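Local coordinates for photosystem II assembly protein Ycf48 (Thermosynechococcus elongatus, PDB 5OJ5) that probably assists the early assembly of photosystem II and the replacement of photodamaged D1, interacting with the C-terminal extension of the D1 precursor, at residues K148-E156 against I164-K172; R186-V197 against H228-W239. All blocks are in the same frame, centred on the assembly; numbering follows the deposited sequence. Where two conformers were deposited one is given.

Contact 1 of 2, residues K148-E156 against I164-K172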
loop_
_atom_site.group_PDB
_atom_site.type_symbol
_atom_site.label_atom_id
_atom_site.label_comp_id
_atom_site.label_asym_id
_atom_site.label_seq_id
_atom_site.Cartn_x
_atom_site.Cartn_y
_atom_site.Cartn_z
ATOM N N LYS A 148 6.887 8.533 -4.315
ATOM C CA LYS A 148 6.787 9.138 -2.997
ATOM C C LYS A 148 7.124 10.615 -3.118
ATOM O O LYS A 148 8.250 10.971 -3.505
ATOM C CB LYS A 148 7.709 8.431 -2.002
ATOM C CG LYS A 148 7.687 9.107 -0.648
ATOM C CD LYS A 148 6.357 8.899 0.078
ATOM C CE LYS A 148 6.306 9.434 1.451
ATOM N NZ LYS A 148 4.925 9.213 2.037
ATOM N N ALA A 149 6.163 11.461 -2.759
ATOM C CA ALA A 149 6.370 12.904 -2.756
ATOM C C ALA A 149 7.191 13.282 -1.536
ATOM O O ALA A 149 6.843 12.903 -0.412
ATOM C CB ALA A 149 5.027 13.613 -2.646
ATOM N N LEU A 150 8.269 14.042 -1.742
ATOM C CA LEU A 150 9.093 14.527 -0.637
ATOM C C LEU A 150 8.867 16.002 -0.367
ATOM O O LEU A 150 9.417 16.539 0.590
ATOM C CB LEU A 150 10.570 14.249 -0.944
ATOM C CG LEU A 150 10.911 12.765 -1.102
ATOM C CD1 LEU A 150 12.321 12.588 -1.617
ATOM C CD2 LEU A 150 10.661 11.959 0.146
ATOM N N GLY A 151 8.051 16.673 -1.181
ATOM C CA GLY A 151 7.788 18.086 -1.050
ATOM C C GLY A 151 8.801 18.927 -1.789
ATOM O O GLY A 151 9.920 18.506 -2.091
ATOM N N ASN A 152 8.369 20.144 -2.091
ATOM C CA ASN A 152 9.248 21.174 -2.599
ATOM C C ASN A 152 10.024 20.732 -3.813
ATOM O O ASN A 152 11.211 21.052 -3.923
ATOM C CB ASN A 152 10.178 21.679 -1.490
ATOM C CG ASN A 152 9.404 22.337 -0.365
ATOM O OD1 ASN A 152 8.848 23.406 -0.545
ATOM N ND2 ASN A 152 9.350 21.689 0.792
ATOM N N GLY A 153 9.358 20.007 -4.735
ATOM C CA GLY A 153 9.972 19.631 -5.984
ATOM C C GLY A 153 10.697 18.309 -5.986
ATOM O O GLY A 153 11.200 17.894 -7.044
ATOM N N SER A 154 10.768 17.617 -4.853
ATOM C CA SER A 154 11.503 16.365 -4.782
ATOM C C SER A 154 10.546 15.177 -4.694
ATOM O O SER A 154 9.475 15.248 -4.081
ATOM C CB SER A 154 12.410 16.376 -3.554
ATOM O OG SER A 154 13.556 17.223 -3.725
ATOM N N ALA A 155 10.975 14.066 -5.294
ATOM C CA ALA A 155 10.192 12.831 -5.229
ATOM C C ALA A 155 11.124 11.668 -5.525
ATOM O O ALA A 155 12.176 11.831 -6.155
ATOM C CB ALA A 155 9.041 12.837 -6.219
ATOM N N GLU A 156 10.724 10.484 -5.086
ATOM C CA GLU A 156 11.412 9.249 -5.440
ATOM C C GLU A 156 10.459 8.293 -6.104
ATOM O O GLU A 156 9.294 8.226 -5.761
ATOM C CB GLU A 156 12.041 8.635 -4.277
ATOM C CG GLU A 156 11.323 8.401 -3.117
ATOM C CD GLU A 156 12.281 8.155 -1.945
ATOM O OE1 GLU A 156 11.995 7.248 -1.164
ATOM O OE2 GLU A 156 13.349 8.819 -1.798
ATOM N N ILE A 164 15.489 2.503 -8.918
ATOM C CA ILE A 164 15.127 3.579 -8.004
ATOM C C ILE A 164 15.725 4.881 -8.523
ATOM O O ILE A 164 16.925 4.942 -8.815
ATOM C CB ILE A 164 15.642 3.311 -6.577
ATOM C CG1 ILE A 164 15.155 1.957 -6.073
ATOM C CG2 ILE A 164 15.244 4.468 -5.650
ATOM C CD1 ILE A 164 15.619 1.619 -4.654
ATOM N N TYR A 165 14.894 5.912 -8.626
ATOM C CA TYR A 165 15.272 7.227 -9.131
ATOM C C TYR A 165 14.773 8.313 -8.187
ATOM O O TYR A 165 13.753 8.153 -7.517
ATOM C CB TYR A 165 14.645 7.477 -10.500
ATOM C CG TYR A 165 15.138 6.504 -11.515
ATOM C CD1 TYR A 165 16.211 6.813 -12.334
ATOM C CD2 TYR A 165 14.535 5.242 -11.634
ATOM C CE1 TYR A 165 16.707 5.876 -13.226
ATOM C CE2 TYR A 165 14.997 4.318 -12.519
ATOM C CZ TYR A 165 16.097 4.642 -13.298
ATOM O OH TYR A 165 16.538 3.705 -14.180
ATOM N N ARG A 166 15.463 9.445 -8.191
ATOM C CA ARG A 166 15.025 10.601 -7.431
ATOM C C ARG A 166 15.084 11.847 -8.303
ATOM O O ARG A 166 15.985 12.010 -9.118
ATOM C CB ARG A 166 15.900 10.805 -6.169
ATOM C CG ARG A 166 15.432 11.822 -5.133
ATOM C CD ARG A 166 16.385 11.885 -3.909
ATOM N NE ARG A 166 16.180 10.766 -2.969
ATOM C CZ ARG A 166 17.146 9.979 -2.514
ATOM N NH1 ARG A 166 18.393 10.163 -2.937
ATOM N NH2 ARG A 166 16.868 8.998 -1.656
ATOM N N THR A 167 14.115 12.730 -8.141
ATOM C CA THR A 167 14.143 14.065 -8.722
ATOM C C THR A 167 14.183 15.080 -7.595
ATOM O O THR A 167 13.597 14.876 -6.521
ATOM C CB THR A 167 12.917 14.342 -9.642
ATOM O OG1 THR A 167 13.089 15.583 -10.329
ATOM C CG2 THR A 167 11.609 14.400 -8.868
ATOM N N LYS A 168 14.833 16.206 -7.893
ATOM C CA LYS A 168 14.829 17.373 -7.016
ATOM C C LYS A 168 14.280 18.584 -7.741
ATOM O O LYS A 168 14.275 19.677 -7.163
ATOM C CB LYS A 168 16.232 17.644 -6.505
ATOM C CG LYS A 168 16.791 16.525 -5.679
ATOM C CD LYS A 168 18.259 16.821 -5.301
ATOM C CE LYS A 168 18.888 15.728 -4.490
ATOM N NZ LYS A 168 20.331 16.043 -4.229
ATOM N N ASP A 169 13.880 18.446 -9.007
ATOM C CA ASP A 169 13.476 19.601 -9.809
ATOM C C ASP A 169 12.135 19.334 -10.477
ATOM O O ASP A 169 11.921 19.627 -11.663
ATOM C CB ASP A 169 14.549 20.036 -10.802
ATOM C CG ASP A 169 14.923 18.976 -11.842
ATOM O OD1 ASP A 169 14.434 17.838 -11.803
ATOM O OD2 ASP A 169 15.749 19.329 -12.720
ATOM N N SER A 170 11.211 18.772 -9.711
ATOM C CA SER A 170 9.823 18.631 -10.147
ATOM C C SER A 170 9.695 17.718 -11.356
ATOM O O SER A 170 8.782 17.853 -12.153
ATOM C CB SER A 170 9.123 19.974 -10.349
ATOM O OG SER A 170 9.119 20.708 -9.166
ATOM N N GLY A 171 10.592 16.741 -11.472
ATOM C CA GLY A 171 10.503 15.714 -12.480
ATOM C C GLY A 171 11.176 16.051 -13.792
ATOM O O GLY A 171 11.107 15.233 -14.715
ATOM N N LYS A 172 11.884 17.190 -13.893
ATOM C CA LYS A 172 12.607 17.509 -15.121
ATOM C C LYS A 172 13.799 16.581 -15.304
ATOM O O LYS A 172 14.090 16.153 -16.425
ATOM C CB LYS A 172 13.062 18.973 -15.097
ATOM C CG LYS A 172 13.844 19.389 -16.317
ATOM C CD LYS A 172 14.163 20.884 -16.270
ATOM C CE LYS A 172 14.714 21.372 -17.611
ATOM N NZ LYS A 172 15.831 22.353 -17.449
HETATM O O HOH W 1 13.488 19.803 -4.538
#
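Strands 154-156 and 164-167 meet edge to edge as neighbouring antiparallel strands within one blade of the propeller, and most of the contact is backbone pairing. A155 and T167 form a hydrogen-bonded pair: A155 N donates to T167 O at 3.0 Å and T167 N to A155 O at 2.9 Å. Beyond the strand ends, S170 N donates to G153 O (2.8 Å), so the turn that follows 164-167 is tied to the type I' turn G151-S154. The four-stranded antiparallel sheet to which both strands belong, ordered 144-151, 154-159, 164-167, 175-178, is one blade of this seven-bladed beta-propeller. On the face with E156 and R166, a non-hydrogen-bonded pair, the two side chains run side by side in the same direction; the bend of R166 at chi3 (-78°) turns its guanidinium so that E156 OE2 lies at its edge, a long salt bridge of 3.5 Å to NH2. The other carboxylate oxygen, OE1, forms a salt bridge with R190 and a hydrogen bond with Y196 of the next blade. On the opposite face T167 CG2 lies 4.0 Å from A155 CB, and both side chains touch W113. A water bridges S154 OG, N152 O and K168 O.

Contact 2 of 2, residues R186-V197 against H228-W239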
loop_
_atom_site.group_PDB
_atom_site.type_symbol
_atom_site.label_atom_id
_atom_site.label_comp_id
_atom_site.label_asym_id
_atom_site.label_seq_id
_atom_site.Cartn_x
_atom_site.Cartn_y
_atom_site.Cartn_z
ATOM N N ARG A 186 6.781 -8.812 -6.109
ATOM C CA ARG A 186 5.453 -9.215 -5.687
ATOM C C ARG A 186 4.788 -8.158 -4.796
ATOM O O ARG A 186 3.563 -8.006 -4.798
ATOM C CB ARG A 186 5.570 -10.550 -4.917
ATOM C CG ARG A 186 4.263 -11.187 -4.566
ATOM C CD ARG A 186 4.511 -12.479 -3.859
ATOM N NE ARG A 186 3.331 -13.315 -3.809
ATOM C CZ ARG A 186 3.031 -14.327 -4.629
ATOM N NH1 ARG A 186 3.800 -14.718 -5.656
ATOM N NH2 ARG A 186 1.892 -14.977 -4.414
ATOM N N ASN A 187 5.574 -7.425 -4.022
ATOM C CA ASN A 187 5.079 -6.402 -3.114
ATOM C C ASN A 187 6.269 -5.531 -2.764
ATOM O O ASN A 187 7.420 -5.975 -2.850
ATOM C CB ASN A 187 4.405 -7.000 -1.860
ATOM C CG ASN A 187 2.906 -7.112 -1.997
ATOM O OD1 ASN A 187 2.247 -6.157 -2.404
ATOM N ND2 ASN A 187 2.341 -8.250 -1.613
ATOM N N LEU A 188 5.972 -4.295 -2.357
ATOM C CA LEU A 188 6.965 -3.279 -2.057
ATOM C C LEU A 188 6.404 -2.388 -0.968
ATOM O O LEU A 188 5.275 -1.916 -1.094
ATOM C CB LEU A 188 7.223 -2.451 -3.328
ATOM C CG LEU A 188 8.144 -1.252 -3.202
ATOM C CD1 LEU A 188 9.561 -1.646 -2.836
ATOM C CD2 LEU A 188 8.137 -0.439 -4.496
ATOM N N ASN A 189 7.186 -2.118 0.070
ATOM C CA ASN A 189 6.757 -1.194 1.128
ATOM C C ASN A 189 7.928 -0.328 1.542
ATOM O O ASN A 189 9.098 -0.708 1.400
ATOM C CB ASN A 189 6.151 -1.937 2.327
ATOM C CG ASN A 189 4.677 -2.177 2.143
ATOM O OD1 ASN A 189 3.932 -1.223 1.900
ATOM N ND2 ASN A 189 4.243 -3.420 2.200
ATOM N N ARG A 190 7.608 0.835 2.093
ATOM C CA ARG A 190 8.556 1.877 2.457
ATOM C C ARG A 190 8.515 2.155 3.959
ATOM O O ARG A 190 7.441 2.102 4.574
ATOM C CB ARG A 190 8.187 3.165 1.691
ATOM C CG ARG A 190 9.235 4.249 1.814
ATOM C CD ARG A 190 8.775 5.494 1.066
ATOM N NE ARG A 190 9.837 6.467 0.850
ATOM C CZ ARG A 190 10.151 7.448 1.698
ATOM N NH1 ARG A 190 9.501 7.585 2.853
ATOM N NH2 ARG A 190 11.149 8.268 1.388
ATOM N N SER A 191 9.665 2.452 4.549
ATOM C CA SER A 191 9.732 2.827 5.962
ATOM C C SER A 191 9.713 4.362 6.095
ATOM O O SER A 191 9.975 5.103 5.148
ATOM C CB SER A 191 10.977 2.260 6.603
ATOM O OG SER A 191 12.060 3.139 6.389
ATOM N N PRO A 192 9.551 4.876 7.316
ATOM C CA PRO A 192 9.584 6.341 7.540
ATOM C C PRO A 192 10.894 6.973 7.180
ATOM O O PRO A 192 10.927 8.170 6.869
ATOM C CB PRO A 192 9.298 6.492 9.039
ATOM C CG PRO A 192 8.451 5.321 9.357
ATOM C CD PRO A 192 9.007 4.151 8.463
ATOM N N SER A 193 11.976 6.240 7.239
ATOM C CA SER A 193 13.257 6.807 6.886
ATOM C C SER A 193 13.668 6.492 5.475
ATOM O O SER A 193 14.841 6.694 5.116
ATOM C CB SER A 193 14.292 6.387 7.878
ATOM O OG SER A 193 14.214 5.004 7.946
ATOM N N GLY A 194 12.730 5.994 4.655
ATOM C CA GLY A 194 13.029 5.848 3.243
ATOM C C GLY A 194 13.707 4.556 2.887
ATOM O O GLY A 194 14.271 4.476 1.804
ATOM N N GLU A 195 13.682 3.559 3.790
ATOM C CA GLU A 195 14.090 2.219 3.399
ATOM C C GLU A 195 12.944 1.526 2.684
ATOM O O GLU A 195 11.772 1.863 2.879
ATOM C CB GLU A 195 14.406 1.416 4.656
ATOM C CG GLU A 195 15.360 2.117 5.505
ATOM C CD GLU A 195 15.241 1.764 7.001
ATOM O OE1 GLU A 195 14.106 1.795 7.667
ATOM O OE2 GLU A 195 16.358 1.501 7.526
ATOM N N TYR A 196 13.283 0.542 1.856
ATOM C CA TYR A 196 12.265 -0.259 1.182
ATOM C C TYR A 196 12.535 -1.732 1.395
ATOM O O TYR A 196 13.676 -2.161 1.557
ATOM C CB TYR A 196 12.253 0.053 -0.330
ATOM C CG TYR A 196 11.791 1.449 -0.675
ATOM C CD1 TYR A 196 10.448 1.689 -0.974
ATOM C CD2 TYR A 196 12.670 2.531 -0.694
ATOM C CE1 TYR A 196 9.995 2.946 -1.349
ATOM C CE2 TYR A 196 12.210 3.813 -1.059
ATOM C CZ TYR A 196 10.884 4.000 -1.397
ATOM O OH TYR A 196 10.468 5.260 -1.781
ATOM N N VAL A 197 11.438 -2.494 1.337
ATOM C CA VAL A 197 11.488 -3.952 1.357
ATOM C C VAL A 197 10.616 -4.462 0.228
ATOM O O VAL A 197 9.486 -3.999 0.040
ATOM C CB VAL A 197 11.102 -4.520 2.741
ATOM C CG1 VAL A 197 9.652 -4.225 3.163
ATOM C CG2 VAL A 197 11.329 -6.045 2.763
ATOM N N HIS A 228 4.506 -13.584 0.864
ATOM C CA HIS A 228 3.521 -12.833 0.117
ATOM C C HIS A 228 3.702 -11.327 0.204
ATOM O O HIS A 228 3.674 -10.628 -0.805
ATOM C CB HIS A 228 2.094 -13.125 0.548
ATOM C CG HIS A 228 1.146 -12.384 -0.311
ATOM N ND1 HIS A 228 1.120 -12.576 -1.679
ATOM C CD2 HIS A 228 0.351 -11.315 -0.062
ATOM C CE1 HIS A 228 0.276 -11.725 -2.224
ATOM N NE2 HIS A 228 -0.209 -10.955 -1.267
ATOM N N ASN A 229 3.893 -10.793 1.413
ATOM C CA ASN A 229 4.014 -9.355 1.628
ATOM C C ASN A 229 4.911 -9.117 2.827
ATOM O O ASN A 229 5.023 -9.981 3.696
ATOM C CB ASN A 229 2.632 -8.692 1.804
ATOM C CG ASN A 229 2.623 -7.197 1.540
ATOM O OD1 ASN A 229 3.664 -6.582 1.250
ATOM N ND2 ASN A 229 1.437 -6.595 1.627
ATOM N N MET A 230 5.551 -7.950 2.837
ATOM C CA MET A 230 6.415 -7.554 3.949
ATOM C C MET A 230 6.344 -6.052 4.088
ATOM O O MET A 230 6.154 -5.336 3.088
ATOM C CB MET A 230 7.875 -7.922 3.737
ATOM C CG MET A 230 8.092 -9.420 3.713
ATOM S SD MET A 230 9.822 -9.891 3.466
ATOM C CE MET A 230 10.482 -9.406 5.042
ATOM N N GLY A 231 6.579 -5.558 5.308
ATOM C CA GLY A 231 6.624 -4.134 5.575
ATOM C C GLY A 231 7.284 -3.847 6.878
ATOM O O GLY A 231 7.921 -4.724 7.471
ATOM N N PHE A 232 7.145 -2.601 7.319
ATOM C CA PHE A 232 7.816 -2.115 8.514
ATOM C C PHE A 232 6.832 -1.889 9.635
ATOM O O PHE A 232 5.695 -1.487 9.393
ATOM C CB PHE A 232 8.546 -0.805 8.193
ATOM C CG PHE A 232 9.603 -0.974 7.142
ATOM C CD1 PHE A 232 10.888 -1.308 7.505
ATOM C CD2 PHE A 232 9.304 -0.810 5.779
ATOM C CE1 PHE A 232 11.871 -1.491 6.533
ATOM C CE2 PHE A 232 10.298 -0.997 4.813
ATOM C CZ PHE A 232 11.557 -1.317 5.196
ATOM N N THR A 233 7.268 -2.162 10.869
ATOM C CA THR A 233 6.475 -1.804 12.038
ATOM C C THR A 233 6.803 -0.384 12.462
ATOM O O THR A 233 7.769 0.187 11.968
ATOM C CB THR A 233 6.807 -2.742 13.192
ATOM O OG1 THR A 233 8.100 -2.385 13.706
ATOM C CG2 THR A 233 6.769 -4.209 12.786
ATOM N N PRO A 234 6.064 0.214 13.400
ATOM C CA PRO A 234 6.387 1.563 13.880
ATOM C C PRO A 234 7.451 1.586 14.958
ATOM O O PRO A 234 7.642 2.612 15.613
ATOM C CB PRO A 234 5.054 2.070 14.457
ATOM C CG PRO A 234 4.075 1.037 14.240
ATOM C CD PRO A 234 4.748 -0.222 13.879
ATOM N N ASP A 235 8.170 0.493 15.137
ATOM C CA ASP A 235 9.236 0.434 16.123
ATOM C C ASP A 235 10.513 -0.140 15.533
ATOM O O ASP A 235 11.403 -0.547 16.268
ATOM C CB ASP A 235 8.837 -0.327 17.380
ATOM C CG ASP A 235 8.242 -1.681 17.064
ATOM O OD1 ASP A 235 8.724 -2.373 16.161
ATOM O OD2 ASP A 235 7.236 -2.046 17.704
ATOM N N GLY A 236 10.658 -0.132 14.220
ATOM C CA GLY A 236 11.940 -0.453 13.631
ATOM C C GLY A 236 12.140 -1.915 13.301
ATOM O O GLY A 236 13.289 -2.336 13.096
ATOM N N ARG A 237 11.083 -2.698 13.242
ATOM C CA ARG A 237 11.133 -4.100 12.844
ATOM C C ARG A 237 10.475 -4.262 11.478
ATOM O O ARG A 237 9.856 -3.336 10.940
ATOM C CB ARG A 237 10.427 -4.972 13.885
ATOM C CG ARG A 237 11.122 -4.991 15.254
ATOM C CD ARG A 237 10.303 -5.806 16.256
ATOM N NE ARG A 237 9.066 -5.107 16.542
ATOM C CZ ARG A 237 7.876 -5.672 16.763
ATOM N NH1 ARG A 237 7.686 -6.994 16.739
ATOM N NH2 ARG A 237 6.845 -4.882 16.987
ATOM N N LEU A 238 10.611 -5.464 10.934
ATOM C CA LEU A 238 9.887 -5.916 9.760
ATOM C C LEU A 238 8.786 -6.877 10.175
ATOM O O LEU A 238 8.896 -7.605 11.169
ATOM C CB LEU A 238 10.809 -6.626 8.782
ATOM C CG LEU A 238 11.942 -5.842 8.083
ATOM C CD1 LEU A 238 12.965 -6.797 7.390
ATOM C CD2 LEU A 238 11.362 -4.924 7.094
ATOM N N TRP A 239 7.744 -6.921 9.339
ATOM C CA TRP A 239 6.728 -7.957 9.412
ATOM C C TRP A 239 6.686 -8.675 8.072
ATOM O O TRP A 239 7.040 -8.112 7.038
ATOM C CB TRP A 239 5.336 -7.390 9.785
ATOM C CG TRP A 239 4.806 -6.309 8.888
ATOM C CD1 TRP A 239 4.852 -4.955 9.114
ATOM C CD2 TRP A 239 4.138 -6.485 7.638
ATOM N NE1 TRP A 239 4.242 -4.277 8.091
ATOM C CE2 TRP A 239 3.802 -5.191 7.164
ATOM C CE3 TRP A 239 3.768 -7.597 6.864
ATOM C CZ2 TRP A 239 3.131 -4.985 5.962
ATOM C CZ3 TRP A 239 3.114 -7.380 5.643
ATOM C CH2 TRP A 239 2.811 -6.083 5.206
HETATM O O HOH W 2 -0.633 -8.452 -0.900
HETATM O O HOH W 3 1.257 -3.727 1.436
HETATM O O HOH W 4 5.931 -0.656 5.503
HETATM O O HOH W 5 7.198 -5.913 0.404
#
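Side-chain amides reaching backbone carbonyls join R186-V197 to H228-W239, whose strands 187-190 and 228-232 run parallel, 4° apart, but belong to different sheets; the hydrogen bonds between them come from side chains, not strand pairing. N187 ND2 donates to H228 O and N189 ND2 to M230 O, each at 2.8 Å and each with the acceptor close to the amide plane. The N187 and N229 amides stack, their planes 18° apart; N229, which sends ND2 to L273 O, brings OD1 within 3.2 Å of N187 CB. At the end of the row, in one of the two conformers of H228, R186 NE makes a nearly straight bond to H228 ND1 (3.2 Å), tilted from the ring plane, and a water links H228 NE2 with N187 ND2. R186 NH1 also binds S201 O. Further waters fill in the polar seam: one joins N189 ND2 and N229 ND2, another donates to both V197 O and M230 O.

The apolar part centres on F232. S191 CB sits over the middle of its ring, a CH-pi contact 3.5 Å from the centroid, while N189 O and Y196 C lie at the ring edge. V197 sends its two methyls different ways: CG1, placed between backbone N and carbonyl carbon (chi1 64°), packs on F232 CE2 at 3.7 Å, and CG2 meets M230 CB at 4.0 Å.

Strands 187-190 and 227-232, the innermost of adjacent blades, face each other, with V197 from the second strand packing in beside them; strand 205-209 touches V197 and M230, strand 144-151 lies against L188 and R190, and strand 272-277 against H228 and N229.

How the contacts relate
From the N terminus, the chain first completes contact 1, where only seven residues separate the two segments, so that a short hairpin is closed within one blade. It then passes through strand 175-178 before contact 2 opens; thirty residues, including strands 205-209 and 217-220, are looped out until 228-239 comes alongside 186-197. The two closures follow one another without nesting or crossing. Contact 1 is thus intrablade, whereas contact 2 joins successive blades. Although their centres are about 21 Å apart, they touch: besides the tie through E156, K148 and L150 of contact 1 pack on R190 of contact 2, so the two contacts together tie three consecutive sheets.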